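Local atomic coordinates of CSE1 (Thermus thermophilus, PDB entry 4AN8), a protein that serves as the CasA (Cse1) subunit of the Cascade ribonucleoprotein complex in type I-E CRISPR immunity and probably takes part in selecting foreign DNA. Residues Ser302-Phe307 with Gly439-Phe444; Lys383-Leu388 with Glu459-Ala464; Phe103-Glu108 with Ala152-Ala157. All coordinates share one frame; numbering follows the deposited sequence.

Overall arrangement
All three contacts are buried. Contact 1 lies nearest the chain's centre, about 16 Å away, against about 27 and 25 Å for contacts 2 and 3 (centre to centre). Contacts 1 and 2 are neighbours, centres about 12 Å apart. Their helices 429-446 and 453-476 follow each other in the chain, and the salt bridge R305 NH1 to E386 OE1, 3.0 Å, links the contacts. Contact 3 is on the opposite side, its centre about 41 and 51 Å from theirs. Contact 1 docks a 3-10 turn on a helix through stacked aromatic rings. Contact 2 joins two nearly parallel helices through apolar side chains. Contact 3 pairs aromatic rings between a bulged segment and a helix start.

Contact 1 of 3, residues Ser302-Phe307 with Gly439-Phe444; sequences SFWRDF and GAFPRF
The W304 indole has F441 on one face and its own neighbours on the other. The F441 side is an offset stack. The five-membered ring of W304 and the F441 ring have centroids 4.4 Å apart, and their planes differ by only 10°. F441 CG sits 3.6 Å above the indole plane, displaced toward the rim. On the opposite face lie S302 CB and R305 CG, also displaced from the centre. The indole thus lies between F441 and the side chains of S302 and R305. Its CG stands between the backbone N and the carbonyl carbon (chi1 51°), which sets the ring beside its own segment.

The stack is extended by two CH-pi contacts that run in opposite senses. W304 CB lies over the face of F441, 3.8 Å from the ring centroid. F441 CB in turn lies over the five-membered ring of W304, 4.0 Å from its centroid and 11° off the normal. Each ring thus covers the beta carbon of the other. The six-membered ring joins in through W304 CE3, which is 3.5 Å from F441 CD1.

F307 adds a smaller contact at the far end of F441. Its CD2 approaches F441 CE2 at 3.9 Å. The F307 ring also has W304 CA over its centre, so the turn packs on itself as well. W304 NE1 and S302 OG both hydrogen-bond D438 OD1, just before helix segment 439-444.

An aromatic cluster of W304, F307, F441, F445 and Y363 thus joins the loop after strand 292-294 to helix 429-446 of the C-terminal helical bundle. L382 of helix 372-403 touches both W304 and F441. Y363 of strand 354-364 meets F307 edge-to-face, and F445 of helix 429-446 stacks on F441.

Contact 2 of 3, residues Lys383-Leu388 with Glu459-Ala464; sequences KMAEEL and EALRGA
L461 points at helix 372-403, and with CG anti to the carbonyl carbon (chi1 -69°) its CD1 and CD2 reach M384 and A385. L388 answers with CG anti to its own backbone N (chi1 174°), which sends its CD2 toward helix 453-476. The two helices belong to the C-terminal four-helix bundle of Cse1. Their short segments run almost parallel, at a crossing angle of -20°, with axes 10.7 Å apart. The nearest alpha carbons are those of A385 and L461, at 6.7 Å.

L461 is the centre of the contact. It packs against M384, A385 and L388, about one turn of the partner helix. Its CD1 meets M384 CB at 3.6 Å. The M384 chain bends at its last torsion, and this brings CE back to the same methyl, 3.8 Å from L461 CD1. The M384 chain runs across the leucine at about a right angle. The other branch, L461 CD2, rests on A385 CB at 3.7 Å. L461 CD2 also comes within 3.8 Å of A385 CA, close to the helix backbone.

The side-chain contacts between the segments are apolar. Y433 of helix 429-446 borders them, touching both L388 and L461, and its hydroxyl bonds to A385 O. W457 and R458, earlier on helix 453-476, extend the contact to A385 and M384. At the far end, L388 CD2 lies 4.0 Å from L461 CB and 3.8 Å from the carbonyl oxygen L461 O.

Contact 3 of 3, residues Phe103-Glu108 with Ala152-Ala157; sequences FLFHPE and ATYAQA
Y154 OH has several partners: it is hydrogen-bonded to D256 OD1 and K10 NZ, and weakly to G258 O. These bonds hold the far end of the tyrosine while F105 presses against the body of its ring. The two rings form an offset edge-to-face pair. Their centroids are 5.1 Å apart and their planes meet at 65°. The edge of F105 points at the tyrosine, led by CE2, which is 3.3 Å from both Y154 CD1 and Y154 CE1. F105 CZ follows at 3.6 Å from Y154 CE1. The fit is tight, and both the ring pair and the hydroxyl bonds would limit rotation of the tyrosine.

L104 packs beside this pair. Its CG is anti to the backbone N (chi1 -168°), and this carries CD2 to the first turn of the helix. There L104 CD2 meets the carbonyl oxygen Y154 O at 3.6 Å and Y154 CB at 4.1 Å. L104 CG also lies over one face of F105, so the two neighbours pack on each other as well as on Y154. L104 and F105 form a classic beta bulge opposite K10, consistent with both side chains facing the helix.

The helix begins with a capping box. T153 OG1 accepts from Q156 N at 3.2 Å, and Q156 OE1 accepts from T153 N at 3.2 Å. T153 N meets that oxygen in the carbonyl plane, on a lone pair. This fixes the start of the helix on which Y154 is the first residue.

Backbone bonds tie L104 to F11 and F105 to K10, in the region of strand 10-12. L254 of strand 250-256 touches L104, F105 and A157. V261 of strand 261-273 touches F105 and A157, so helix 154-167 and the bulge share the same strands.

Contact 1 of 3, residues Ser302-Phe307 with Gly439-Phe444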
loop_
_atom_site.group_PDB
_atom_site.type_symbol
_atom_site.label_atom_id
_atom_site.label_comp_id
_atom_site.label_asym_id
_atom_site.label_seq_id
_atom_site.Cartn_x
_atom_site.Cartn_y
_atom_site.Cartn_z
ATOM N N SER A 302 -6.651 -3.695 12.995
ATOM C CA SER A 302 -6.995 -2.494 12.235
ATOM C C SER A 302 -5.778 -1.631 11.965
ATOM O O SER A 302 -5.011 -1.329 12.870
ATOM C CB SER A 302 -8.044 -1.662 12.993
ATOM O OG SER A 302 -9.306 -2.307 13.008
ATOM N N PHE A 303 -5.616 -1.205 10.720
ATOM C CA PHE A 303 -4.426 -0.467 10.335
ATOM C C PHE A 303 -4.263 0.912 11.010
ATOM O O PHE A 303 -3.154 1.315 11.364
ATOM C CB PHE A 303 -4.355 -0.317 8.817
ATOM C CG PHE A 303 -3.068 0.260 8.355
ATOM C CD1 PHE A 303 -1.885 -0.427 8.562
ATOM C CD2 PHE A 303 -3.022 1.520 7.773
ATOM C CE1 PHE A 303 -0.650 0.136 8.140
ATOM C CE2 PHE A 303 -1.816 2.083 7.362
ATOM C CZ PHE A 303 -0.631 1.398 7.545
ATOM N N TRP A 304 -5.360 1.635 11.180
ATOM C CA TRP A 304 -5.303 2.975 11.751
ATOM C C TRP A 304 -4.738 2.947 13.170
ATOM O O TRP A 304 -4.337 3.982 13.714
ATOM C CB TRP A 304 -6.677 3.675 11.709
ATOM C CG TRP A 304 -7.804 2.857 12.291
ATOM C CD1 TRP A 304 -8.633 2.018 11.615
ATOM C CD2 TRP A 304 -8.197 2.786 13.668
ATOM N NE1 TRP A 304 -9.531 1.432 12.475
ATOM C CE2 TRP A 304 -9.291 1.895 13.745
ATOM C CE3 TRP A 304 -7.750 3.404 14.835
ATOM C CZ2 TRP A 304 -9.933 1.587 14.962
ATOM C CZ3 TRP A 304 -8.403 3.110 16.048
ATOM C CH2 TRP A 304 -9.473 2.202 16.093
ATOM N N ARG A 305 -4.699 1.759 13.761
ATOM C CA ARG A 305 -4.146 1.603 15.100
ATOM C C ARG A 305 -2.667 1.942 15.168
ATOM O O ARG A 305 -2.138 2.193 16.240
ATOM C CB ARG A 305 -4.350 0.184 15.597
ATOM C CG ARG A 305 -5.751 -0.072 16.047
ATOM C CD ARG A 305 -5.680 -0.918 17.276
ATOM N NE ARG A 305 -6.204 -2.229 17.024
ATOM C CZ ARG A 305 -6.053 -3.262 17.837
ATOM N NH1 ARG A 305 -5.361 -3.158 18.967
ATOM N NH2 ARG A 305 -6.594 -4.411 17.485
ATOM N N ASP A 306 -2.000 1.937 14.023
ATOM C CA ASP A 306 -0.595 2.323 13.970
ATOM C C ASP A 306 -0.387 3.799 13.622
ATOM O O ASP A 306 0.759 4.230 13.490
ATOM C CB ASP A 306 0.165 1.445 12.962
ATOM C CG ASP A 306 0.251 0.003 13.399
ATOM O OD1 ASP A 306 0.613 -0.250 14.557
ATOM O OD2 ASP A 306 -0.075 -0.893 12.598
ATOM N N PHE A 307 -1.461 4.565 13.443
ATOM C CA PHE A 307 -1.314 5.942 12.960
ATOM C C PHE A 307 -0.578 6.921 13.909
ATOM O O PHE A 307 -0.036 7.925 13.439
ATOM C CB PHE A 307 -2.649 6.571 12.531
ATOM C CG PHE A 307 -3.153 6.123 11.173
ATOM C CD1 PHE A 307 -2.422 5.239 10.381
ATOM C CD2 PHE A 307 -4.373 6.600 10.690
ATOM C CE1 PHE A 307 -2.903 4.848 9.152
ATOM C CE2 PHE A 307 -4.856 6.221 9.470
ATOM C CZ PHE A 307 -4.125 5.353 8.686
ATOM N N GLY A 439 -15.613 1.675 11.805
ATOM C CA GLY A 439 -16.615 2.585 11.288
ATOM C C GLY A 439 -16.568 3.972 11.913
ATOM O O GLY A 439 -16.887 4.971 11.267
ATOM N N ALA A 440 -16.176 4.053 13.180
ATOM C CA ALA A 440 -16.160 5.346 13.848
ATOM C C ALA A 440 -14.885 6.132 13.556
ATOM O O ALA A 440 -14.889 7.368 13.600
ATOM C CB ALA A 440 -16.335 5.175 15.357
ATOM N N PHE A 441 -13.791 5.430 13.277
ATOM C CA PHE A 441 -12.514 6.128 13.130
ATOM C C PHE A 441 -12.465 7.263 12.098
ATOM O O PHE A 441 -11.937 8.331 12.404
ATOM C CB PHE A 441 -11.324 5.185 12.924
ATOM C CG PHE A 441 -10.005 5.910 12.926
ATOM C CD1 PHE A 441 -9.484 6.407 14.105
ATOM C CD2 PHE A 441 -9.324 6.151 11.739
ATOM C CE1 PHE A 441 -8.286 7.102 14.113
ATOM C CE2 PHE A 441 -8.123 6.843 11.740
ATOM C CZ PHE A 441 -7.602 7.312 12.930
ATOM N N PRO A 442 -12.988 7.035 10.878
ATOM C CA PRO A 442 -12.959 8.084 9.841
ATOM C C PRO A 442 -13.599 9.392 10.276
ATOM O O PRO A 442 -13.087 10.450 9.905
ATOM C CB PRO A 442 -13.770 7.483 8.694
ATOM C CG PRO A 442 -13.591 5.994 8.863
ATOM C CD PRO A 442 -13.426 5.731 10.344
ATOM N N ARG A 443 -14.700 9.322 11.025
ATOM C CA ARG A 443 -15.416 10.520 11.482
ATOM C C ARG A 443 -14.543 11.290 12.450
ATOM O O ARG A 443 -14.353 12.488 12.310
ATOM C CB ARG A 443 -16.727 10.149 12.173
ATOM C CG ARG A 443 -17.556 9.096 11.465
ATOM C CD ARG A 443 -18.949 9.021 12.083
ATOM N NE ARG A 443 -18.905 9.202 13.536
ATOM C CZ ARG A 443 -19.128 8.236 14.424
ATOM N NH1 ARG A 443 -19.426 7.009 14.010
ATOM N NH2 ARG A 443 -19.061 8.498 15.726
ATOM N N PHE A 444 -13.998 10.588 13.434
ATOM C CA PHE A 444 -13.043 11.212 14.341
ATOM C C PHE A 444 -11.830 11.755 13.567
ATOM O O PHE A 444 -11.438 12.909 13.744
ATOM C CB PHE A 444 -12.573 10.213 15.393
ATOM C CG PHE A 444 -11.326 10.647 16.102
ATOM C CD1 PHE A 444 -11.395 11.536 17.175
ATOM C CD2 PHE A 444 -10.084 10.207 15.676
ATOM C CE1 PHE A 444 -10.242 11.958 17.818
ATOM C CE2 PHE A 444 -8.936 10.620 16.303
ATOM C CZ PHE A 444 -9.002 11.505 17.369
#

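Contact 2 of 3, residues Lys383-Leu388 with Glu459-Ala464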
loop_
_atom_site.group_PDB
_atom_site.type_symbol
_atom_site.label_atom_id
_atom_site.label_comp_id
_atom_site.label_asym_id
_atom_site.label_seq_id
_atom_site.Cartn_x
_atom_site.Cartn_y
_atom_site.Cartn_z
ATOM N N LYS A 383 -4.874 5.949 22.391
ATOM C CA LYS A 383 -4.456 5.393 23.671
ATOM C C LYS A 383 -5.692 4.947 24.453
ATOM O O LYS A 383 -5.742 3.834 24.964
ATOM C CB LYS A 383 -3.640 6.417 24.462
ATOM C CG LYS A 383 -2.904 5.845 25.658
ATOM C CD LYS A 383 -2.008 6.901 26.294
ATOM C CE LYS A 383 -1.330 6.398 27.571
ATOM N NZ LYS A 383 -2.290 6.219 28.703
ATOM N N MET A 384 -6.691 5.813 24.518
ATOM C CA MET A 384 -7.971 5.439 25.098
ATOM C C MET A 384 -8.465 4.140 24.474
ATOM O O MET A 384 -8.767 3.181 25.191
ATOM C CB MET A 384 -8.999 6.550 24.890
ATOM C CG MET A 384 -8.654 7.842 25.607
ATOM S SD MET A 384 -9.520 9.295 24.966
ATOM C CE MET A 384 -11.226 8.777 25.145
ATOM N N ALA A 385 -8.536 4.099 23.139
ATOM C CA ALA A 385 -9.096 2.953 22.447
ATOM C C ALA A 385 -8.306 1.695 22.786
ATOM O O ALA A 385 -8.896 0.631 22.999
ATOM C CB ALA A 385 -9.180 3.201 20.942
ATOM N N GLU A 386 -6.983 1.813 22.906
ATOM C CA GLU A 386 -6.171 0.634 23.262
ATOM C C GLU A 386 -6.362 0.180 24.708
ATOM O O GLU A 386 -6.324 -1.019 25.000
ATOM C CB GLU A 386 -4.668 0.830 22.974
ATOM C CG GLU A 386 -4.297 0.994 21.491
ATOM C CD GLU A 386 -4.387 -0.306 20.678
ATOM O OE1 GLU A 386 -4.435 -1.403 21.271
ATOM O OE2 GLU A 386 -4.410 -0.233 19.429
ATOM N N GLU A 387 -6.550 1.123 25.618
ATOM C CA GLU A 387 -6.686 0.762 27.018
ATOM C C GLU A 387 -8.014 0.033 27.224
ATOM O O GLU A 387 -8.075 -1.001 27.881
ATOM C CB GLU A 387 -6.595 1.999 27.913
ATOM C CG GLU A 387 -5.177 2.542 28.055
ATOM C CD GLU A 387 -5.088 3.775 28.949
ATOM O OE1 GLU A 387 -6.126 4.174 29.531
ATOM O OE2 GLU A 387 -3.975 4.340 29.062
ATOM N N LEU A 388 -9.072 0.582 26.643
ATOM C CA LEU A 388 -10.375 -0.024 26.734
ATOM C C LEU A 388 -10.340 -1.425 26.108
ATOM O O LEU A 388 -10.818 -2.396 26.711
ATOM C CB LEU A 388 -11.399 0.881 26.063
ATOM C CG LEU A 388 -12.806 0.326 25.942
ATOM C CD1 LEU A 388 -13.278 -0.139 27.308
ATOM C CD2 LEU A 388 -13.709 1.379 25.390
ATOM N N GLU A 459 -17.403 9.081 23.072
ATOM C CA GLU A 459 -18.754 8.610 22.806
ATOM C C GLU A 459 -18.727 7.346 21.947
ATOM O O GLU A 459 -19.452 6.378 22.218
ATOM C CB GLU A 459 -19.584 9.696 22.121
ATOM C CG GLU A 459 -19.602 11.025 22.862
ATOM C CD GLU A 459 -20.025 10.890 24.317
ATOM O OE1 GLU A 459 -20.715 9.903 24.656
ATOM O OE2 GLU A 459 -19.658 11.772 25.126
ATOM N N ALA A 460 -17.892 7.348 20.913
ATOM C CA ALA A 460 -17.820 6.191 20.023
ATOM C C ALA A 460 -17.241 4.990 20.754
ATOM O O ALA A 460 -17.696 3.873 20.563
ATOM C CB ALA A 460 -17.009 6.517 18.772
ATOM N N LEU A 461 -16.241 5.223 21.600
ATOM C CA LEU A 461 -15.683 4.148 22.423
ATOM C C LEU A 461 -16.765 3.510 23.306
ATOM O O LEU A 461 -16.863 2.284 23.417
ATOM C CB LEU A 461 -14.534 4.663 23.292
ATOM C CG LEU A 461 -13.248 5.058 22.564
ATOM C CD1 LEU A 461 -12.183 5.525 23.539
ATOM C CD2 LEU A 461 -12.739 3.893 21.756
ATOM N N ARG A 462 -17.584 4.353 23.927
ATOM C CA ARG A 462 -18.663 3.872 24.785
ATOM C C ARG A 462 -19.619 2.978 23.989
ATOM O O ARG A 462 -19.880 1.829 24.361
ATOM C CB ARG A 462 -19.402 5.060 25.409
ATOM C CG ARG A 462 -19.994 4.790 26.778
ATOM C CD ARG A 462 -20.336 6.087 27.504
ATOM N NE ARG A 462 -19.515 6.283 28.703
ATOM C CZ ARG A 462 -18.770 7.361 28.945
ATOM N NH1 ARG A 462 -18.736 8.362 28.073
ATOM N NH2 ARG A 462 -18.060 7.445 30.064
ATOM N N GLY A 463 -20.111 3.499 22.869
ATOM C CA GLY A 463 -21.050 2.772 22.039
ATOM C C GLY A 463 -20.455 1.496 21.498
ATOM O O GLY A 463 -21.142 0.469 21.398
ATOM N N ALA A 464 -19.177 1.544 21.128
ATOM C CA ALA A 464 -18.518 0.349 20.619
ATOM C C ALA A 464 -18.495 -0.722 21.702
ATOM O O ALA A 464 -18.862 -1.870 21.457
ATOM C CB ALA A 464 -17.092 0.675 20.145
#

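Contact 3 of 3, residues Phe103-Glu108 with Ala152-Ala157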
loop_
_atom_site.group_PDB
_atom_site.type_symbol
_atom_site.label_atom_id
_atom_site.label_comp_id
_atom_site.label_asym_id
_atom_site.label_seq_id
_atom_site.Cartn_x
_atom_site.Cartn_y
_atom_site.Cartn_z
ATOM N N PHE A 103 8.650 -1.158 -24.978
ATOM C CA PHE A 103 7.964 -2.268 -25.632
ATOM C C PHE A 103 7.901 -3.466 -24.691
ATOM O O PHE A 103 8.899 -3.853 -24.067
ATOM C CB PHE A 103 8.637 -2.672 -26.954
ATOM C CG PHE A 103 8.451 -1.678 -28.080
ATOM C CD1 PHE A 103 7.336 -1.729 -28.887
ATOM C CD2 PHE A 103 9.419 -0.715 -28.347
ATOM C CE1 PHE A 103 7.164 -0.827 -29.939
ATOM C CE2 PHE A 103 9.250 0.196 -29.403
ATOM C CZ PHE A 103 8.123 0.126 -30.194
ATOM N N LEU A 104 6.707 -4.049 -24.603
ATOM C CA LEU A 104 6.491 -5.232 -23.787
ATOM C C LEU A 104 7.240 -6.440 -24.366
ATOM O O LEU A 104 7.708 -7.296 -23.622
ATOM C CB LEU A 104 4.992 -5.537 -23.696
ATOM C CG LEU A 104 4.587 -6.572 -22.650
ATOM C CD1 LEU A 104 5.083 -6.143 -21.227
ATOM C CD2 LEU A 104 3.083 -6.863 -22.691
ATOM N N PHE A 105 7.309 -6.520 -25.694
ATOM C CA PHE A 105 8.099 -7.551 -26.398
ATOM C C PHE A 105 9.122 -6.859 -27.301
ATOM O O PHE A 105 8.790 -5.927 -28.051
ATOM C CB PHE A 105 7.209 -8.480 -27.233
ATOM C CG PHE A 105 6.075 -9.077 -26.461
ATOM C CD1 PHE A 105 6.249 -10.246 -25.739
ATOM C CD2 PHE A 105 4.832 -8.451 -26.444
ATOM C CE1 PHE A 105 5.195 -10.797 -25.004
ATOM C CE2 PHE A 105 3.747 -8.993 -25.716
ATOM C CZ PHE A 105 3.928 -10.154 -24.987
ATOM N N HIS A 106 10.369 -7.305 -27.206
ATOM C CA HIS A 106 11.474 -6.622 -27.852
ATOM C C HIS A 106 12.652 -7.572 -27.911
ATOM O O HIS A 106 12.933 -8.270 -26.940
ATOM C CB HIS A 106 11.842 -5.380 -27.052
ATOM C CG HIS A 106 12.668 -4.399 -27.812
ATOM N ND1 HIS A 106 14.037 -4.517 -27.939
ATOM C CD2 HIS A 106 12.320 -3.285 -28.501
ATOM C CE1 HIS A 106 14.498 -3.512 -28.664
ATOM N NE2 HIS A 106 13.476 -2.751 -29.019
ATOM N N PRO A 107 13.357 -7.607 -29.048
ATOM C CA PRO A 107 14.455 -8.583 -29.147
ATOM C C PRO A 107 15.644 -8.257 -28.238
ATOM O O PRO A 107 16.380 -9.173 -27.905
ATOM C CB PRO A 107 14.866 -8.503 -30.622
ATOM C CG PRO A 107 14.470 -7.133 -31.048
ATOM C CD PRO A 107 13.224 -6.783 -30.263
ATOM N N GLU A 108 15.798 -6.996 -27.827
ATOM C CA GLU A 108 16.971 -6.551 -27.078
ATOM C C GLU A 108 16.675 -6.016 -25.676
ATOM O O GLU A 108 17.471 -6.216 -24.745
ATOM C CB GLU A 108 17.725 -5.471 -27.863
ATOM C CG GLU A 108 18.440 -5.974 -29.104
ATOM C CD GLU A 108 19.590 -6.906 -28.772
ATOM O OE1 GLU A 108 20.408 -6.554 -27.894
ATOM O OE2 GLU A 108 19.670 -7.994 -29.384
ATOM N N ALA A 152 -3.608 -14.417 -21.157
ATOM C CA ALA A 152 -3.701 -13.000 -20.821
ATOM C C ALA A 152 -3.629 -12.160 -22.083
ATOM O O ALA A 152 -2.937 -12.521 -23.035
ATOM C CB ALA A 152 -2.575 -12.616 -19.896
ATOM N N THR A 153 -4.334 -11.034 -22.089
ATOM C CA THR A 153 -4.070 -10.007 -23.091
ATOM C C THR A 153 -2.748 -9.345 -22.748
ATOM O O THR A 153 -2.268 -9.470 -21.632
ATOM C CB THR A 153 -5.147 -8.892 -23.125
ATOM O OG1 THR A 153 -5.196 -8.248 -21.843
ATOM C CG2 THR A 153 -6.522 -9.449 -23.474
ATOM N N TYR A 154 -2.165 -8.630 -23.699
ATOM C CA TYR A 154 -0.941 -7.893 -23.431
ATOM C C TYR A 154 -1.112 -6.975 -22.224
ATOM O O TYR A 154 -0.221 -6.902 -21.375
ATOM C CB TYR A 154 -0.508 -7.096 -24.654
ATOM C CG TYR A 154 -0.164 -7.966 -25.840
ATOM C CD1 TYR A 154 0.441 -9.203 -25.665
ATOM C CD2 TYR A 154 -0.462 -7.559 -27.137
ATOM C CE1 TYR A 154 0.754 -10.007 -26.742
ATOM C CE2 TYR A 154 -0.155 -8.355 -28.219
ATOM C CZ TYR A 154 0.456 -9.582 -28.016
ATOM O OH TYR A 154 0.773 -10.374 -29.097
ATOM N N ALA A 155 -2.259 -6.293 -22.137
ATOM C CA ALA A 155 -2.491 -5.343 -21.052
ATOM C C ALA A 155 -2.460 -6.066 -19.711
ATOM O O ALA A 155 -1.854 -5.586 -18.773
ATOM C CB ALA A 155 -3.825 -4.564 -21.244
ATOM N N GLN A 156 -3.084 -7.236 -19.625
ATOM C CA GLN A 156 -3.080 -7.967 -18.364
ATOM C C GLN A 156 -1.689 -8.517 -18.024
ATOM O O GLN A 156 -1.327 -8.568 -16.857
ATOM C CB GLN A 156 -4.087 -9.110 -18.358
ATOM C CG GLN A 156 -5.500 -8.733 -18.707
ATOM C CD GLN A 156 -6.403 -9.954 -18.741
ATOM O OE1 GLN A 156 -6.221 -10.833 -19.570
ATOM N NE2 GLN A 156 -7.351 -10.033 -17.799
ATOM N N ALA A 157 -0.913 -8.937 -19.026
ATOM C CA ALA A 157 0.438 -9.427 -18.744
ATOM C C ALA A 157 1.329 -8.279 -18.286
ATOM O O ALA A 157 2.127 -8.426 -17.378
ATOM C CB ALA A 157 1.051 -10.136 -19.955
#